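Local coordinates for endo-beta-1,4-xylanase Xyn10C (Pseudomonas cellulosa, PDB 1GNY), which cleaves internal linkages of the xylan backbone as an endo-xylanase, this chain being its N-terminal family 15 carbohydrate-binding module, which binds xylan and xylooligosaccharides, at residues F46-A57 with S144-E152; V33-A44 with Q131-I142. All coordinates share one frame; numbering follows the deposited sequence.

Contact 1. Residues F46-A57 with S144-E152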
loop_
_atom_site.group_PDB
_atom_site.type_symbol
_atom_site.label_atom_id
_atom_site.label_comp_id
_atom_site.label_asym_id
_atom_site.label_seq_id
_atom_site.Cartn_x
_atom_site.Cartn_y
_atom_site.Cartn_z
ATOM N N PHE A 46 0.477 -5.835 4.118
ATOM C CA PHE A 46 -0.169 -7.124 4.330
ATOM C C PHE A 46 0.356 -8.039 3.230
ATOM O O PHE A 46 0.988 -7.591 2.261
ATOM C CB PHE A 46 -1.702 -7.011 4.268
ATOM C CG PHE A 46 -2.211 -6.541 2.932
ATOM C CD1 PHE A 46 -2.280 -5.184 2.651
ATOM C CD2 PHE A 46 -2.552 -7.460 1.930
ATOM C CE1 PHE A 46 -2.697 -4.741 1.399
ATOM C CE2 PHE A 46 -2.970 -7.009 0.681
ATOM C CZ PHE A 46 -3.022 -5.663 0.415
ATOM N N ASP A 47 0.040 -9.320 3.346
ATOM C CA ASP A 47 0.477 -10.275 2.339
ATOM C C ASP A 47 -0.667 -10.850 1.521
ATOM O O ASP A 47 -1.734 -11.166 2.049
ATOM C CB ASP A 47 1.177 -11.471 2.974
ATOM C CG ASP A 47 2.393 -11.099 3.724
ATOM O OD1 ASP A 47 3.130 -10.166 3.304
ATOM O OD2 ASP A 47 2.710 -11.722 4.749
ATOM N N ILE A 48 -0.438 -10.973 0.230
ATOM C CA ILE A 48 -1.283 -11.757 -0.648
ATOM C C ILE A 48 -0.620 -13.136 -0.670
ATOM O O ILE A 48 0.541 -13.308 -1.075
ATOM C CB ILE A 48 -1.406 -11.163 -2.055
ATOM C CG1 ILE A 48 -2.208 -9.852 -2.032
ATOM C CG2 ILE A 48 -2.085 -12.172 -3.050
ATOM C CD1 ILE A 48 -3.677 -9.941 -1.546
ATOM N N ALA A 49 -1.396 -14.141 -0.269
ATOM C CA ALA A 49 -0.885 -15.511 -0.263
ATOM C C ALA A 49 -0.616 -16.094 -1.653
ATOM O O ALA A 49 -1.465 -16.026 -2.569
ATOM C CB ALA A 49 -1.883 -16.427 0.484
ATOM N N ARG A 50 0.552 -16.712 -1.780
ATOM C CA ARG A 50 0.901 -17.396 -3.006
ATOM C C ARG A 50 -0.071 -18.541 -3.337
ATOM O O ARG A 50 -0.755 -19.102 -2.436
ATOM C CB ARG A 50 2.311 -17.958 -2.917
ATOM C CG ARG A 50 2.527 -18.809 -1.663
ATOM C CD ARG A 50 3.793 -19.599 -1.744
ATOM N NE ARG A 50 4.396 -20.178 -0.576
ATOM C CZ ARG A 50 4.399 -19.764 0.689
ATOM N NH1 ARG A 50 3.449 -19.094 1.380
ATOM N NH2 ARG A 50 5.408 -20.291 1.328
ATOM N N PRO A 51 -0.175 -18.864 -4.631
ATOM C CA PRO A 51 0.533 -18.249 -5.773
ATOM C C PRO A 51 -0.170 -17.004 -6.206
ATOM O O PRO A 51 -1.312 -16.752 -5.767
ATOM C CB PRO A 51 0.388 -19.323 -6.841
ATOM C CG PRO A 51 -1.035 -19.849 -6.571
ATOM C CD PRO A 51 -1.142 -19.891 -5.071
ATOM N N THR A 52 0.487 -16.225 -7.055
ATOM C CA THR A 52 -0.113 -14.994 -7.563
ATOM C C THR A 52 -0.110 -14.876 -9.079
ATOM O O THR A 52 0.828 -15.312 -9.764
ATOM C CB THR A 52 0.571 -13.721 -6.974
ATOM O OG1 THR A 52 1.919 -13.577 -7.469
ATOM C CG2 THR A 52 0.665 -13.819 -5.441
ATOM N N THR A 53 -1.180 -14.260 -9.544
ATOM C CA THR A 53 -1.317 -13.791 -10.943
ATOM C C THR A 53 -1.713 -12.313 -10.844
ATOM O O THR A 53 -2.879 -11.935 -11.047
ATOM C CB THR A 53 -2.343 -14.604 -11.703
ATOM O OG1 THR A 53 -1.913 -15.981 -11.740
ATOM C CG2 THR A 53 -2.424 -14.175 -13.162
ATOM N N LEU A 54 -0.718 -11.521 -10.444
ATOM C CA LEU A 54 -0.903 -10.085 -10.175
ATOM C C LEU A 54 -0.512 -9.121 -11.299
ATOM O O LEU A 54 -0.767 -7.921 -11.187
ATOM C CB LEU A 54 -0.208 -9.701 -8.852
ATOM C CG LEU A 54 -0.979 -10.049 -7.600
ATOM C CD1 LEU A 54 -0.034 -9.974 -6.369
ATOM C CD2 LEU A 54 -2.230 -9.192 -7.388
ATOM N N GLU A 55 0.043 -9.625 -12.395
ATOM C CA GLU A 55 0.379 -8.715 -13.504
ATOM C C GLU A 55 -0.910 -8.140 -14.081
ATOM O O GLU A 55 -1.889 -8.873 -14.265
ATOM C CB GLU A 55 1.207 -9.428 -14.578
ATOM C CG GLU A 55 2.623 -9.758 -14.149
ATOM C CD GLU A 55 3.494 -8.512 -13.947
ATOM O OE1 GLU A 55 3.163 -7.447 -14.534
ATOM O OE2 GLU A 55 4.486 -8.608 -13.200
ATOM N N ASP A 56 -0.916 -6.819 -14.323
ATOM C CA ASP A 56 -2.090 -6.066 -14.822
ATOM C C ASP A 56 -3.238 -5.946 -13.788
ATOM O O ASP A 56 -4.328 -5.481 -14.104
ATOM C CB ASP A 56 -2.584 -6.616 -16.179
ATOM C CG ASP A 56 -1.519 -6.528 -17.267
ATOM O OD1 ASP A 56 -0.847 -5.495 -17.390
ATOM O OD2 ASP A 56 -1.268 -7.461 -18.036
ATOM N N ALA A 57 -2.958 -6.284 -12.529
ATOM C CA ALA A 57 -3.937 -6.113 -11.451
ATOM C C ALA A 57 -3.986 -4.641 -11.039
ATOM O O ALA A 57 -2.994 -3.925 -11.164
ATOM C CB ALA A 57 -3.588 -6.966 -10.235
ATOM N N SER A 144 -9.968 0.564 3.376
ATOM C CA SER A 144 -10.189 -0.636 2.544
ATOM C C SER A 144 -9.143 -0.754 1.446
ATOM O O SER A 144 -8.582 0.263 0.985
ATOM C CB SER A 144 -11.585 -0.600 1.893
ATOM O OG SER A 144 -11.698 0.444 0.904
ATOM N N VAL A 145 -8.914 -1.998 1.025
ATOM C CA VAL A 145 -8.027 -2.279 -0.113
ATOM C C VAL A 145 -8.717 -3.319 -0.988
ATOM O O VAL A 145 -9.108 -4.372 -0.499
ATOM C CB VAL A 145 -6.644 -2.808 0.302
ATOM C CG1 VAL A 145 -5.776 -3.093 -0.906
ATOM C CG2 VAL A 145 -5.945 -1.822 1.253
ATOM N N THR A 146 -8.914 -3.001 -2.260
ATOM C CA THR A 146 -9.515 -3.974 -3.163
ATOM C C THR A 146 -8.614 -4.173 -4.373
ATOM O O THR A 146 -8.114 -3.194 -4.965
ATOM C CB THR A 146 -11.018 -3.738 -3.480
ATOM O OG1 THR A 146 -11.236 -3.339 -4.818
ATOM C CG2 THR A 146 -11.666 -2.756 -2.629
ATOM N N ILE A 147 -8.354 -5.438 -4.690
ATOM C CA ILE A 147 -7.447 -5.799 -5.788
ATOM C C ILE A 147 -8.264 -6.496 -6.872
ATOM O O ILE A 147 -8.857 -7.526 -6.617
ATOM C CB ILE A 147 -6.275 -6.662 -5.306
ATOM C CG1 ILE A 147 -5.502 -5.885 -4.214
ATOM C CG2 ILE A 147 -5.350 -7.034 -6.468
ATOM C CD1 ILE A 147 -4.413 -6.648 -3.509
ATOM N N THR A 148 -8.243 -5.936 -8.066
ATOM C CA THR A 148 -8.969 -6.510 -9.210
ATOM C C THR A 148 -7.963 -7.132 -10.168
ATOM O O THR A 148 -7.177 -6.426 -10.789
ATOM C CB THR A 148 -9.816 -5.458 -9.917
ATOM O OG1 THR A 148 -10.785 -4.926 -9.003
ATOM C CG2 THR A 148 -10.685 -6.075 -11.008
ATOM N N LEU A 149 -8.009 -8.455 -10.300
ATOM C CA LEU A 149 -7.071 -9.188 -11.170
ATOM C C LEU A 149 -7.518 -9.093 -12.637
ATOM O O LEU A 149 -8.703 -8.886 -12.931
ATOM C CB LEU A 149 -6.998 -10.684 -10.805
ATOM C CG LEU A 149 -6.746 -11.063 -9.352
ATOM C CD1 LEU A 149 -6.657 -12.551 -9.202
ATOM C CD2 LEU A 149 -5.474 -10.390 -8.813
ATOM N N ALA A 150 -6.556 -9.292 -13.518
ATOM C CA ALA A 150 -6.766 -9.434 -14.976
ATOM C C ALA A 150 -7.050 -10.906 -15.302
ATOM O O ALA A 150 -6.366 -11.544 -16.127
ATOM C CB ALA A 150 -5.528 -8.961 -15.706
ATOM N N GLN A 151 -8.048 -11.441 -14.636
ATOM C CA GLN A 151 -8.457 -12.836 -14.767
ATOM C C GLN A 151 -9.921 -12.929 -14.469
ATOM O O GLN A 151 -10.419 -12.344 -13.503
ATOM C CB GLN A 151 -7.674 -13.681 -13.757
ATOM C CG GLN A 151 -7.964 -15.151 -13.831
ATOM C CD GLN A 151 -7.162 -15.900 -12.808
ATOM O OE1 GLN A 151 -7.684 -16.329 -11.781
ATOM N NE2 GLN A 151 -5.900 -16.141 -13.141
ATOM N N GLU A 152 -10.600 -13.701 -15.298
ATOM C CA GLU A 152 -12.023 -13.958 -15.187
ATOM C C GLU A 152 -12.287 -14.875 -14.020
ATOM O O GLU A 152 -11.618 -15.825 -13.739
ATOM C CB GLU A 152 -12.528 -14.630 -16.476
ATOM C CG GLU A 152 -13.948 -15.163 -16.478
ATOM C CD GLU A 152 -14.323 -15.814 -17.814
ATOM O OE1 GLU A 152 -13.656 -15.532 -18.848
ATOM O OE2 GLU A 152 -15.289 -16.624 -17.820
HETATM O O HOH W 1 -3.912 -9.747 -12.444
HETATM O O HOH W 2 -7.140 -5.625 -13.643
#
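Val145 opens the contact by setting CG1, held anti to the backbone N (chi1 179°), 4.0 Å from CZ of the Phe46 ring. Ile147 sends its two branches to different parts of 46-57. Its CD1 sits at the edge of the Phe46 ring and meets Ile48 CD1 tip to tip at 3.9 Å; its CG2 lies against Leu54 CD2, the two side chains crossing at about a right angle. Thr148 contributes backbone: its O receives a CA-H...O contact from Ala57 CA at 3.3 Å, and a water joins the same oxygen to Asp56 O. Leu149 then brings CD2 to within 3.7 Å of Leu54 CD2. At Ala150, the centre of an inverse gamma turn, CB rests 3.8 Å from Asp56 CB. A second water accepts from Ala150 N and donates to Thr53 O and Glu55 O. Gln151, extended, ends with NE2 near Thr53 CG2. The axes of strands 46-48 and 144-149 come no closer than 11.4 Å, and side chains fill the interval: here two sheets pack face to face, as in a beta-sandwich, while the type II turn from Leu54 to Ala57 carries the chain across to run beside Thr148 and Leu149 in the other sheet.

Contact 2. Residues V33-A44 with Q131-I142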
loop_
_atom_site.group_PDB
_atom_site.type_symbol
_atom_site.label_atom_id
_atom_site.label_comp_id
_atom_site.label_asym_id
_atom_site.label_seq_id
_atom_site.Cartn_x
_atom_site.Cartn_y
_atom_site.Cartn_z
ATOM N N VAL A 33 -7.076 0.519 9.448
ATOM C CA VAL A 33 -5.648 0.434 9.855
ATOM C C VAL A 33 -4.993 1.808 9.823
ATOM O O VAL A 33 -5.073 2.480 8.799
ATOM C CB VAL A 33 -4.877 -0.543 8.930
ATOM C CG1 VAL A 33 -3.378 -0.504 9.171
ATOM C CG2 VAL A 33 -5.410 -1.996 9.095
ATOM N N THR A 34 -4.318 2.183 10.907
ATOM C CA THR A 34 -3.666 3.517 11.014
ATOM C C THR A 34 -2.214 3.322 11.405
ATOM O O THR A 34 -1.884 2.461 12.238
ATOM C CB THR A 34 -4.380 4.465 12.033
ATOM O OG1 THR A 34 -5.769 4.552 11.698
ATOM C CG2 THR A 34 -3.826 5.905 12.003
ATOM N N PHE A 35 -1.357 4.128 10.793
ATOM C CA PHE A 35 0.048 4.196 11.195
ATOM C C PHE A 35 0.531 5.646 11.361
ATOM O O PHE A 35 -0.003 6.590 10.730
ATOM C CB PHE A 35 0.967 3.399 10.258
ATOM C CG PHE A 35 1.164 3.986 8.881
ATOM C CD1 PHE A 35 0.271 3.668 7.838
ATOM C CD2 PHE A 35 2.272 4.765 8.582
ATOM C CE1 PHE A 35 0.449 4.174 6.586
ATOM C CE2 PHE A 35 2.457 5.270 7.307
ATOM C CZ PHE A 35 1.546 4.954 6.296
ATOM N N ALA A 36 1.546 5.790 12.216
ATOM C CA ALA A 36 2.281 7.040 12.411
ATOM C C ALA A 36 3.343 7.159 11.295
ATOM O O ALA A 36 4.227 6.294 11.128
ATOM C CB ALA A 36 2.950 7.070 13.774
ATOM N N ALA A 37 3.212 8.194 10.475
ATOM C CA ALA A 37 4.112 8.427 9.338
ATOM C C ALA A 37 5.407 9.118 9.822
ATOM O O ALA A 37 5.625 10.328 9.650
ATOM C CB ALA A 37 3.408 9.255 8.264
ATOM N N LEU A 38 6.244 8.318 10.456
ATOM C CA LEU A 38 7.450 8.826 11.157
ATOM C C LEU A 38 8.578 9.329 10.275
ATOM O O LEU A 38 9.343 10.211 10.696
ATOM C CB LEU A 38 8.010 7.769 12.109
ATOM C CG LEU A 38 7.047 7.355 13.229
ATOM C CD1 LEU A 38 7.567 6.096 13.927
ATOM C CD2 LEU A 38 6.722 8.484 14.194
ATOM N N GLY A 39 8.707 8.771 9.099
ATOM C CA GLY A 39 9.756 9.168 8.148
ATOM C C GLY A 39 9.614 8.550 6.778
ATOM O O GLY A 39 8.704 7.771 6.515
ATOM N N ASP A 40 10.515 8.917 5.862
ATOM C CA ASP A 40 10.533 8.350 4.510
ATOM C C ASP A 40 10.653 6.815 4.587
ATOM O O ASP A 40 11.458 6.283 5.364
ATOM C CB ASP A 40 11.707 8.943 3.699
ATOM C CG ASP A 40 11.770 8.421 2.296
ATOM O OD1 ASP A 40 11.068 8.950 1.390
ATOM O OD2 ASP A 40 12.514 7.453 1.996
ATOM N N GLY A 41 9.795 6.132 3.843
ATOM C CA GLY A 41 9.763 4.675 3.805
ATOM C C GLY A 41 8.979 3.978 4.901
ATOM O O GLY A 41 8.948 2.767 4.896
ATOM N N VAL A 42 8.326 4.728 5.786
ATOM C CA VAL A 42 7.511 4.132 6.859
ATOM C C VAL A 42 6.122 3.911 6.251
ATOM O O VAL A 42 5.565 4.813 5.617
ATOM C CB VAL A 42 7.482 4.995 8.149
ATOM C CG1 VAL A 42 6.518 4.431 9.190
ATOM C CG2 VAL A 42 8.914 5.106 8.718
ATOM N N GLY A 43 5.571 2.726 6.463
ATOM C CA GLY A 43 4.269 2.376 5.930
ATOM C C GLY A 43 3.557 1.264 6.667
ATOM O O GLY A 43 3.900 0.909 7.792
ATOM N N ALA A 44 2.573 0.695 5.956
ATOM C CA ALA A 44 1.738 -0.417 6.436
ATOM C C ALA A 44 1.556 -1.410 5.307
ATOM O O ALA A 44 1.325 -0.991 4.187
ATOM C CB ALA A 44 0.433 0.086 6.881
ATOM N N GLN A 131 3.179 3.548 1.754
ATOM C CA GLN A 131 4.230 4.167 2.566
ATOM C C GLN A 131 4.371 5.663 2.277
ATOM O O GLN A 131 4.034 6.110 1.159
ATOM C CB GLN A 131 5.592 3.468 2.375
ATOM C CG GLN A 131 6.134 3.540 0.927
ATOM C CD GLN A 131 7.457 2.782 0.750
ATOM O OE1 GLN A 131 7.919 2.123 1.698
ATOM N NE2 GLN A 131 8.076 2.889 -0.459
ATOM N N ALA A 132 4.860 6.384 3.258
ATOM C CA ALA A 132 5.113 7.805 3.113
ATOM C C ALA A 132 6.469 8.003 2.430
ATOM O O ALA A 132 7.409 7.241 2.652
ATOM C CB ALA A 132 5.111 8.467 4.467
ATOM N N LYS A 133 6.568 9.053 1.630
ATOM C CA LYS A 133 7.831 9.423 0.979
ATOM C C LYS A 133 8.070 10.928 1.148
ATOM O O LYS A 133 7.181 11.726 0.872
ATOM C CB LYS A 133 7.838 9.115 -0.522
ATOM C CG LYS A 133 7.566 7.658 -0.946
ATOM C CD LYS A 133 8.670 6.759 -0.584
ATOM C CE LYS A 133 9.861 6.781 -1.570
ATOM N NZ LYS A 133 11.061 6.249 -0.755
ATOM N N GLY A 134 9.288 11.277 1.525
ATOM C CA GLY A 134 9.718 12.658 1.725
ATOM C C GLY A 134 10.103 12.930 3.173
ATOM O O GLY A 134 10.924 12.224 3.720
ATOM N N THR A 135 9.548 13.988 3.767
ATOM C CA THR A 135 9.751 14.312 5.165
ATOM C C THR A 135 8.381 14.384 5.880
ATOM O O THR A 135 7.885 15.453 6.182
ATOM C CB THR A 135 10.549 15.670 5.294
ATOM O OG1 THR A 135 11.772 15.595 4.524
ATOM C CG2 THR A 135 10.993 15.909 6.704
ATOM N N PRO A 136 7.749 13.234 6.115
ATOM C CA PRO A 136 6.381 13.212 6.645
ATOM C C PRO A 136 6.223 13.488 8.123
ATOM O O PRO A 136 7.187 13.511 8.909
ATOM C CB PRO A 136 5.939 11.758 6.377
ATOM C CG PRO A 136 7.193 10.989 6.453
ATOM C CD PRO A 136 8.249 11.869 5.880
ATOM N N ALA A 137 4.974 13.714 8.474
ATOM C CA ALA A 137 4.497 13.818 9.851
ATOM C C ALA A 137 3.035 13.364 9.862
ATOM O O ALA A 137 2.483 13.010 8.827
ATOM C CB ALA A 137 4.645 15.211 10.374
ATOM N N GLY A 138 2.438 13.285 11.040
ATOM C CA GLY A 138 1.038 12.920 11.158
ATOM C C GLY A 138 0.782 11.420 10.920
ATOM O O GLY A 138 1.674 10.598 11.048
ATOM N N THR A 139 -0.457 11.126 10.561
ATOM C CA THR A 139 -0.942 9.739 10.425
ATOM C C THR A 139 -1.635 9.511 9.111
ATOM O O THR A 139 -2.036 10.468 8.412
ATOM C CB THR A 139 -1.903 9.354 11.576
ATOM O OG1 THR A 139 -3.099 10.149 11.506
ATOM C CG2 THR A 139 -1.307 9.646 12.924
ATOM N N ILE A 140 -1.733 8.223 8.774
ATOM C CA ILE A 140 -2.454 7.731 7.594
ATOM C C ILE A 140 -3.391 6.622 8.051
ATOM O O ILE A 140 -2.949 5.745 8.797
ATOM C CB ILE A 140 -1.478 7.172 6.528
ATOM C CG1 ILE A 140 -0.544 8.259 5.963
ATOM C CG2 ILE A 140 -2.250 6.509 5.376
ATOM C CD1 ILE A 140 -1.185 9.403 5.223
ATOM N N THR A 141 -4.657 6.665 7.616
ATOM C CA THR A 141 -5.636 5.600 7.854
ATOM C C THR A 141 -6.031 4.936 6.538
ATOM O O THR A 141 -6.407 5.619 5.583
ATOM C CB THR A 141 -6.894 6.093 8.602
ATOM O OG1 THR A 141 -6.506 6.594 9.902
ATOM C CG2 THR A 141 -7.892 4.955 8.822
ATOM N N ILE A 142 -5.901 3.607 6.488
ATOM C CA ILE A 142 -6.424 2.796 5.357
ATOM C C ILE A 142 -7.781 2.193 5.768
ATOM O O ILE A 142 -7.863 1.431 6.730
ATOM C CB ILE A 142 -5.456 1.660 4.893
ATOM C CG1 ILE A 142 -4.065 2.208 4.635
ATOM C CG2 ILE A 142 -6.005 0.979 3.631
ATOM C CD1 ILE A 142 -3.109 1.990 5.761
HETATM O O HOH W 3 7.525 12.990 11.741
HETATM O O HOH W 4 12.242 11.172 6.492
#
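The Phe35 ring has Ile142 CD1 at an edge and Ile140 CB set obliquely, 3.6 Å from Phe35 CE1, the Phe35 and Ile140 side chains running side by side. On one face lie Gly43 CA, 3.6 Å above the plane and offset toward the rim, and Ala44 N, both of the ring's own segment. Phe35 CG stands between its backbone N and carbonyl carbon (chi1 71°), which brings CE1 and CZ beside Ile140 of strand 139-149. Along the backbone, Val33 with Ile142 and Phe35 with Ile140 form antiparallel hydrogen-bonded pairs, Ile142 N reaching Val33 O at 2.7 Å. Between them the non-hydrogen-bonded pair Thr34 and Thr141 is closed by its hydroxyls, OG1 to OG1 2.8 Å. Ala37 N continues the pairing to Gly138 O, and Pro136 lays CG 3.5 Å from Gly39 C. Asp40 OD1 accepts from Gly134 N through its anti lone pair (2.9 Å), while Lys133 NZ forms a salt bridge with Asp40 OD2, its hydrogen bonds to both carboxylate oxygens being weak. Gly41 N and Ala132 O, then Ala132 N and Val42 O, start a second run of pairing shifted by one residue. Two connections thus meet while their flanking strands pair in separate sheets, characteristic of the end of an antiparallel beta-sandwich.

Both contacts draw on strands 42-48 and 139-149, yet they lie on opposite sides of the chain's centre, about 23 Å apart between centres. The comparison illustrates how one pair of sheets can be joined in two ways. Contact 1 largely spans the space between the sheets with aliphatic and aromatic side chains, its turn at Leu54 to Ala57 passing from one sheet to the other, and its polar links run through water near an exposed end. Contact 2 works largely within the sheets, through direct backbone hydrogen bonds, and buries about twice the surface, 916 against 448 Å². Both are partly buried. Contact 2 also comes closer to the sugar: Lys133 lies about 5 Å from a bound xylose by its side chain, against about 11 Å for Phe46.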